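Local coordinates for protein dihydropyrimidinase (Brevibacillus agri, PDB 3SFW) that probably hydrolyses the ring amide bond of dihydropyrimidines, as a two-zinc enzyme of the amidohydrolase family, at residues K3-G8 and Y48-G53; Y192-A197 and R330-I335. All coordinates share one frame; numbering follows the deposited sequence.

Contact 1 of 2, residues K3-G8 and Y48-G53; sequences KWIRNG and YYLLPG
Ile5 and Leu50 meet where the four-stranded sheet holding strand 2-6 packs on the sheet entered by strand 49-59, in the beta-rich part that amidohydrolases of this family build beside the TIM barrel from both ends of the chain. The apolar contact between them is slight, CG2 of Ile5 lying 3.8 Å from CD2 of Leu50. The two side chains run by one another, each pointing its own way, and meet through one methyl each. In Ile5 the CG2 methyl stands anti to the backbone N, while CG1 turns back beside that nitrogen (chi1 -48°). Branched aliphatic residues suit this buried seam, where Ile5 also packs on Ala45 and Leu50 on Val10.

Gly8 is met both by backbone and by side chain. Its CA comes 3.7 Å from the carbonyl O of Tyr48, at the closest backbone approach. Glycine fits because a side chain here would run into the CD1 methyl of Leu50.

Arg6, next to Ile5 on strand 2-6, points away from this seam and forms a salt bridge with Asp20 through NE. Leu50 is the residue that joins the two halves of the contact, since its CG lies anti to the carbonyl carbon (chi1 -72°) and the fork beyond it reaches both Ile5 and Gly8. It divides its branches: CD2 goes to Ile5, and CD1 sits 3.7 Å from Gly8 CA.

Contact 2 of 2, residues Y192-A197 and R330-I335; sequences YLTKQA and RDFTKI
Helix 187-199 of the amidohydrolase TIM-barrel domain packs here against a short 3-10 turn, residues 332-334, in the long loop before helix 345-354. Phe332 fills the seam. Its ring tip meets Thr194, with CZ 4.0 Å from Thr194 CB, in an oblique approach. Ala197, one helical turn later, places CB at the ring edge, 4.0 Å from Phe332 CE1; its small methyl lets the aromatic come close to the helix. Thr333 adds its CG2 methyl, 3.8 Å from Thr194 CB, and the same methyl lies over one face of the Phe332 ring, toward the rim.

Asp331 OD1 accepts from Thr333 N at 3.0 Å, an Asx turn leading into the 3-10 segment, and takes a second bond from Thr333 OG1 at 2.7 Å, both from one face of the carboxylate. With the hydroxyl of Thr333 engaged there (chi1 74°), its methyl is directed to the helix. Thr194 OG1 bonds back to Asp191 O, leaving its carbon side to the ring. Were Phe332 replaced by an alanine, a gap would probably open beside Thr194, Ala197 and the Thr333 methyl. Around the seam, Leu198 of the same helix, Thr211 and helix 206-210 also touch the ring, while Leu193 packs on Phe167 of the second subunit.

In the fold
From the N terminus, the chain runs through strand 2-6 and the short strands up to 41-44, then returns at strand 49-59, where contact 1 closes a loop of about 40 residues that holds no helix. It joins the small N-terminal sheet to the strand leading toward the zinc site residues His58 and His60. The chain then enters the barrel domain, and contact 2 closes a much longer, helix-rich excursion of about 130 residues, tying helix 187-199 to the loop before helix 345-354. The two loops follow in series, neither nested nor crossed. The centres of contact 1 and contact 2 are about 49 Å apart, on opposite sides of the chain's centre.

Contact 1 of 2, residues K3-G8 and Y48-G53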
loop_
_atom_site.group_PDB
_atom_site.type_symbol
_atom_site.label_atom_id
_atom_site.label_comp_id
_atom_site.label_asym_id
_atom_site.label_seq_id
_atom_site.Cartn_x
_atom_site.Cartn_y
_atom_site.Cartn_z
ATOM N N LYS A 3 -21.908 19.437 -45.172
ATOM C CA LYS A 3 -20.469 19.396 -45.384
ATOM C C LYS A 3 -20.019 17.947 -45.401
ATOM O O LYS A 3 -20.435 17.167 -44.551
ATOM C CB LYS A 3 -19.742 20.141 -44.251
ATOM C CG LYS A 3 -20.044 21.683 -44.230
ATOM C CD LYS A 3 -19.319 22.346 -43.052
ATOM C CE LYS A 3 -19.610 23.886 -42.982
ATOM N NZ LYS A 3 -21.056 24.252 -42.723
ATOM N N TRP A 4 -19.189 17.602 -46.373
ATOM C CA TRP A 4 -18.745 16.231 -46.594
ATOM C C TRP A 4 -17.234 16.222 -46.445
ATOM O O TRP A 4 -16.501 16.726 -47.315
ATOM C CB TRP A 4 -19.128 15.821 -48.027
ATOM C CG TRP A 4 -18.980 14.370 -48.390
ATOM C CD1 TRP A 4 -18.790 13.301 -47.551
ATOM C CD2 TRP A 4 -19.065 13.835 -49.713
ATOM N NE1 TRP A 4 -18.707 12.130 -48.296
ATOM C CE2 TRP A 4 -18.871 12.438 -49.622
ATOM C CE3 TRP A 4 -19.308 14.406 -50.975
ATOM C CZ2 TRP A 4 -18.927 11.594 -50.755
ATOM C CZ3 TRP A 4 -19.321 13.580 -52.096
ATOM C CH2 TRP A 4 -19.137 12.189 -51.978
ATOM N N ILE A 5 -16.760 15.777 -45.274
ATOM C CA ILE A 5 -15.349 15.761 -44.992
ATOM C C ILE A 5 -14.762 14.446 -45.491
ATOM O O ILE A 5 -15.083 13.344 -44.941
ATOM C CB ILE A 5 -15.050 15.912 -43.477
ATOM C CG1 ILE A 5 -15.839 17.081 -42.854
ATOM C CG2 ILE A 5 -13.576 16.022 -43.221
ATOM C CD1 ILE A 5 -15.682 17.166 -41.277
ATOM N N ARG A 6 -13.909 14.540 -46.505
ATOM C CA ARG A 6 -13.440 13.333 -47.246
ATOM C C ARG A 6 -11.959 13.015 -47.094
ATOM O O ARG A 6 -11.114 13.913 -46.961
ATOM C CB ARG A 6 -13.737 13.486 -48.748
ATOM C CG ARG A 6 -15.206 13.788 -49.064
ATOM C CD ARG A 6 -15.468 13.521 -50.532
ATOM N NE ARG A 6 -15.368 12.086 -50.792
ATOM C CZ ARG A 6 -15.520 11.531 -51.992
ATOM N NH1 ARG A 6 -15.749 12.297 -53.049
ATOM N NH2 ARG A 6 -15.434 10.209 -52.130
ATOM N N ASN A 7 -11.647 11.722 -47.088
ATOM C CA ASN A 7 -10.268 11.269 -47.221
ATOM C C ASN A 7 -9.433 11.381 -45.954
ATOM O O ASN A 7 -8.211 11.280 -46.032
ATOM C CB ASN A 7 -9.537 12.035 -48.344
ATOM C CG ASN A 7 -10.289 12.016 -49.654
ATOM O OD1 ASN A 7 -10.853 10.985 -50.039
ATOM N ND2 ASN A 7 -10.303 13.172 -50.371
ATOM N N GLY A 8 -10.085 11.594 -44.813
ATOM C CA GLY A 8 -9.381 11.710 -43.530
ATOM C C GLY A 8 -9.442 10.399 -42.738
ATOM O O GLY A 8 -10.095 9.428 -43.179
ATOM N N TYR A 48 -4.888 14.211 -42.754
ATOM C CA TYR A 48 -5.286 14.657 -41.393
ATOM C C TYR A 48 -5.959 13.531 -40.619
ATOM O O TYR A 48 -6.669 12.673 -41.207
ATOM C CB TYR A 48 -6.277 15.841 -41.465
ATOM C CG TYR A 48 -5.777 17.069 -42.235
ATOM C CD1 TYR A 48 -4.411 17.366 -42.351
ATOM C CD2 TYR A 48 -6.686 17.890 -42.880
ATOM C CE1 TYR A 48 -3.985 18.520 -43.071
ATOM C CE2 TYR A 48 -6.275 19.012 -43.576
ATOM C CZ TYR A 48 -4.945 19.315 -43.678
ATOM O OH TYR A 48 -4.594 20.482 -44.352
ATOM N N TYR A 49 -5.871 13.632 -39.303
ATOM C CA TYR A 49 -6.845 13.027 -38.416
ATOM C C TYR A 49 -8.103 13.924 -38.241
ATOM O O TYR A 49 -8.000 15.151 -38.181
ATOM C CB TYR A 49 -6.247 12.846 -37.016
ATOM C CG TYR A 49 -5.179 11.798 -36.925
ATOM C CD1 TYR A 49 -5.398 10.507 -37.424
ATOM C CD2 TYR A 49 -3.936 12.093 -36.344
ATOM C CE1 TYR A 49 -4.395 9.548 -37.330
ATOM C CE2 TYR A 49 -2.937 11.137 -36.244
ATOM C CZ TYR A 49 -3.151 9.898 -36.797
ATOM O OH TYR A 49 -2.169 8.946 -36.645
ATOM N N LEU A 50 -9.274 13.295 -38.168
ATOM C CA LEU A 50 -10.488 13.963 -37.668
ATOM C C LEU A 50 -10.610 13.551 -36.204
ATOM O O LEU A 50 -10.840 12.364 -35.907
ATOM C CB LEU A 50 -11.739 13.482 -38.407
ATOM C CG LEU A 50 -11.966 13.920 -39.850
ATOM C CD1 LEU A 50 -10.874 13.534 -40.721
ATOM C CD2 LEU A 50 -13.319 13.457 -40.428
ATOM N N LEU A 51 -10.503 14.524 -35.309
ATOM C CA LEU A 51 -10.613 14.286 -33.848
ATOM C C LEU A 51 -11.894 14.877 -33.334
ATOM O O LEU A 51 -12.302 15.939 -33.805
ATOM C CB LEU A 51 -9.449 14.965 -33.126
ATOM C CG LEU A 51 -8.052 14.574 -33.638
ATOM C CD1 LEU A 51 -6.962 15.361 -32.907
ATOM C CD2 LEU A 51 -7.839 13.070 -33.446
ATOM N N PRO A 52 -12.530 14.242 -32.331
ATOM C CA PRO A 52 -13.580 14.982 -31.612
ATOM C C PRO A 52 -12.965 16.233 -30.990
ATOM O O PRO A 52 -11.847 16.171 -30.453
ATOM C CB PRO A 52 -14.034 13.995 -30.499
ATOM C CG PRO A 52 -13.579 12.612 -31.005
ATOM C CD PRO A 52 -12.242 12.936 -31.707
ATOM N N GLY A 53 -13.672 17.350 -31.048
ATOM C CA GLY A 53 -13.088 18.597 -30.529
ATOM C C GLY A 53 -12.723 18.376 -29.087
ATOM O O GLY A 53 -13.491 17.772 -28.341
#

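Contact 2 of 2, residues Y192-A197 and R330-I335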
loop_
_atom_site.group_PDB
_atom_site.type_symbol
_atom_site.label_atom_id
_atom_site.label_comp_id
_atom_site.label_asym_id
_atom_site.label_seq_id
_atom_site.Cartn_x
_atom_site.Cartn_y
_atom_site.Cartn_z
ATOM N N TYR A 192 0.372 29.042 6.715
ATOM C CA TYR A 192 1.426 29.163 7.747
ATOM C C TYR A 192 2.773 29.211 7.076
ATOM O O TYR A 192 3.564 30.127 7.341
ATOM C CB TYR A 192 1.414 27.982 8.722
ATOM C CG TYR A 192 2.518 28.130 9.750
ATOM C CD1 TYR A 192 2.359 28.986 10.835
ATOM C CD2 TYR A 192 3.778 27.587 9.506
ATOM C CE1 TYR A 192 3.408 29.181 11.754
ATOM C CE2 TYR A 192 4.841 27.802 10.381
ATOM C CZ TYR A 192 4.638 28.570 11.512
ATOM O OH TYR A 192 5.712 28.782 12.355
ATOM N N LEU A 193 3.002 28.302 6.116
ATOM C CA LEU A 193 4.303 28.297 5.410
ATOM C C LEU A 193 4.595 29.575 4.647
ATOM O O LEU A 193 5.735 30.038 4.626
ATOM C CB LEU A 193 4.454 27.073 4.502
ATOM C CG LEU A 193 4.446 25.703 5.220
ATOM C CD1 LEU A 193 4.501 24.557 4.149
ATOM C CD2 LEU A 193 5.604 25.530 6.259
ATOM N N THR A 194 3.598 30.147 3.977
ATOM C CA THR A 194 3.857 31.355 3.183
ATOM C C THR A 194 4.190 32.526 4.109
ATOM O O THR A 194 5.056 33.325 3.795
ATOM C CB THR A 194 2.699 31.804 2.287
ATOM O OG1 THR A 194 1.600 32.216 3.098
ATOM C CG2 THR A 194 2.272 30.693 1.330
ATOM N N LYS A 195 3.533 32.581 5.263
ATOM C CA LYS A 195 3.797 33.623 6.234
ATOM C C LYS A 195 5.177 33.501 6.859
ATOM O O LYS A 195 5.886 34.502 7.018
ATOM C CB LYS A 195 2.695 33.662 7.292
ATOM C CG LYS A 195 1.475 34.409 6.762
ATOM C CD LYS A 195 0.301 34.280 7.646
ATOM C CE LYS A 195 -0.841 35.097 7.067
ATOM N NZ LYS A 195 -2.133 34.651 7.619
ATOM N N GLN A 196 5.587 32.276 7.125
ATOM C CA GLN A 196 6.921 32.000 7.642
ATOM C C GLN A 196 7.977 32.383 6.603
ATOM O O GLN A 196 9.004 33.029 6.926
ATOM C CB GLN A 196 7.033 30.520 7.993
ATOM C CG GLN A 196 8.437 30.017 8.294
ATOM C CD GLN A 196 8.441 28.525 8.665
ATOM O OE1 GLN A 196 8.076 28.148 9.789
ATOM N NE2 GLN A 196 8.804 27.671 7.702
ATOM N N ALA A 197 7.702 32.064 5.340
ATOM C CA ALA A 197 8.671 32.365 4.285
ATOM C C ALA A 197 8.912 33.871 4.242
ATOM O O ALA A 197 10.053 34.338 4.151
ATOM C CB ALA A 197 8.141 31.876 2.891
ATOM N N ARG A 330 8.743 41.352 -5.216
ATOM C CA ARG A 330 9.073 41.509 -3.817
ATOM C C ARG A 330 8.211 40.712 -2.871
ATOM O O ARG A 330 8.443 40.739 -1.673
ATOM N N ASP A 331 7.168 40.043 -3.373
ATOM C CA ASP A 331 6.296 39.283 -2.444
ATOM C C ASP A 331 5.516 38.229 -3.230
ATOM O O ASP A 331 4.519 38.566 -3.861
ATOM C CB ASP A 331 5.305 40.246 -1.757
ATOM C CG ASP A 331 4.346 39.547 -0.825
ATOM O OD1 ASP A 331 4.308 38.282 -0.812
ATOM O OD2 ASP A 331 3.592 40.264 -0.101
ATOM N N PHE A 332 6.039 37.005 -3.280
ATOM C CA PHE A 332 5.478 35.975 -4.183
ATOM C C PHE A 332 4.006 35.699 -3.860
ATOM O O PHE A 332 3.272 35.184 -4.712
ATOM C CB PHE A 332 6.279 34.681 -4.058
ATOM C CG PHE A 332 6.080 33.990 -2.732
ATOM C CD1 PHE A 332 6.920 34.229 -1.673
ATOM C CD2 PHE A 332 5.058 33.062 -2.568
ATOM C CE1 PHE A 332 6.726 33.595 -0.439
ATOM C CE2 PHE A 332 4.894 32.390 -1.374
ATOM C CZ PHE A 332 5.693 32.677 -0.290
ATOM N N THR A 333 3.568 36.015 -2.634
ATOM C CA THR A 333 2.161 35.772 -2.264
ATOM C C THR A 333 1.200 36.688 -3.010
ATOM O O THR A 333 -0.004 36.430 -3.059
ATOM C CB THR A 333 1.880 35.869 -0.728
ATOM O OG1 THR A 333 1.894 37.240 -0.311
ATOM C CG2 THR A 333 2.818 34.978 0.134
ATOM N N LYS A 334 1.714 37.762 -3.597
ATOM C CA LYS A 334 0.879 38.674 -4.368
ATOM C C LYS A 334 0.982 38.493 -5.866
ATOM O O LYS A 334 0.431 39.284 -6.630
ATOM C CB LYS A 334 1.165 40.133 -3.990
ATOM C CG LYS A 334 0.805 40.397 -2.516
ATOM C CD LYS A 334 0.931 41.884 -2.168
ATOM C CE LYS A 334 0.488 42.097 -0.713
ATOM N NZ LYS A 334 1.207 43.276 -0.143
ATOM N N ILE A 335 1.708 37.474 -6.311
ATOM C CA ILE A 335 1.750 37.183 -7.763
ATOM C C ILE A 335 0.405 36.474 -8.071
ATOM O O ILE A 335 0.076 35.520 -7.398
ATOM C CB ILE A 335 2.894 36.174 -8.148
ATOM C CG1 ILE A 335 4.307 36.693 -7.764
ATOM C CG2 ILE A 335 2.839 35.901 -9.619
ATOM C CD1 ILE A 335 5.417 35.615 -7.904
#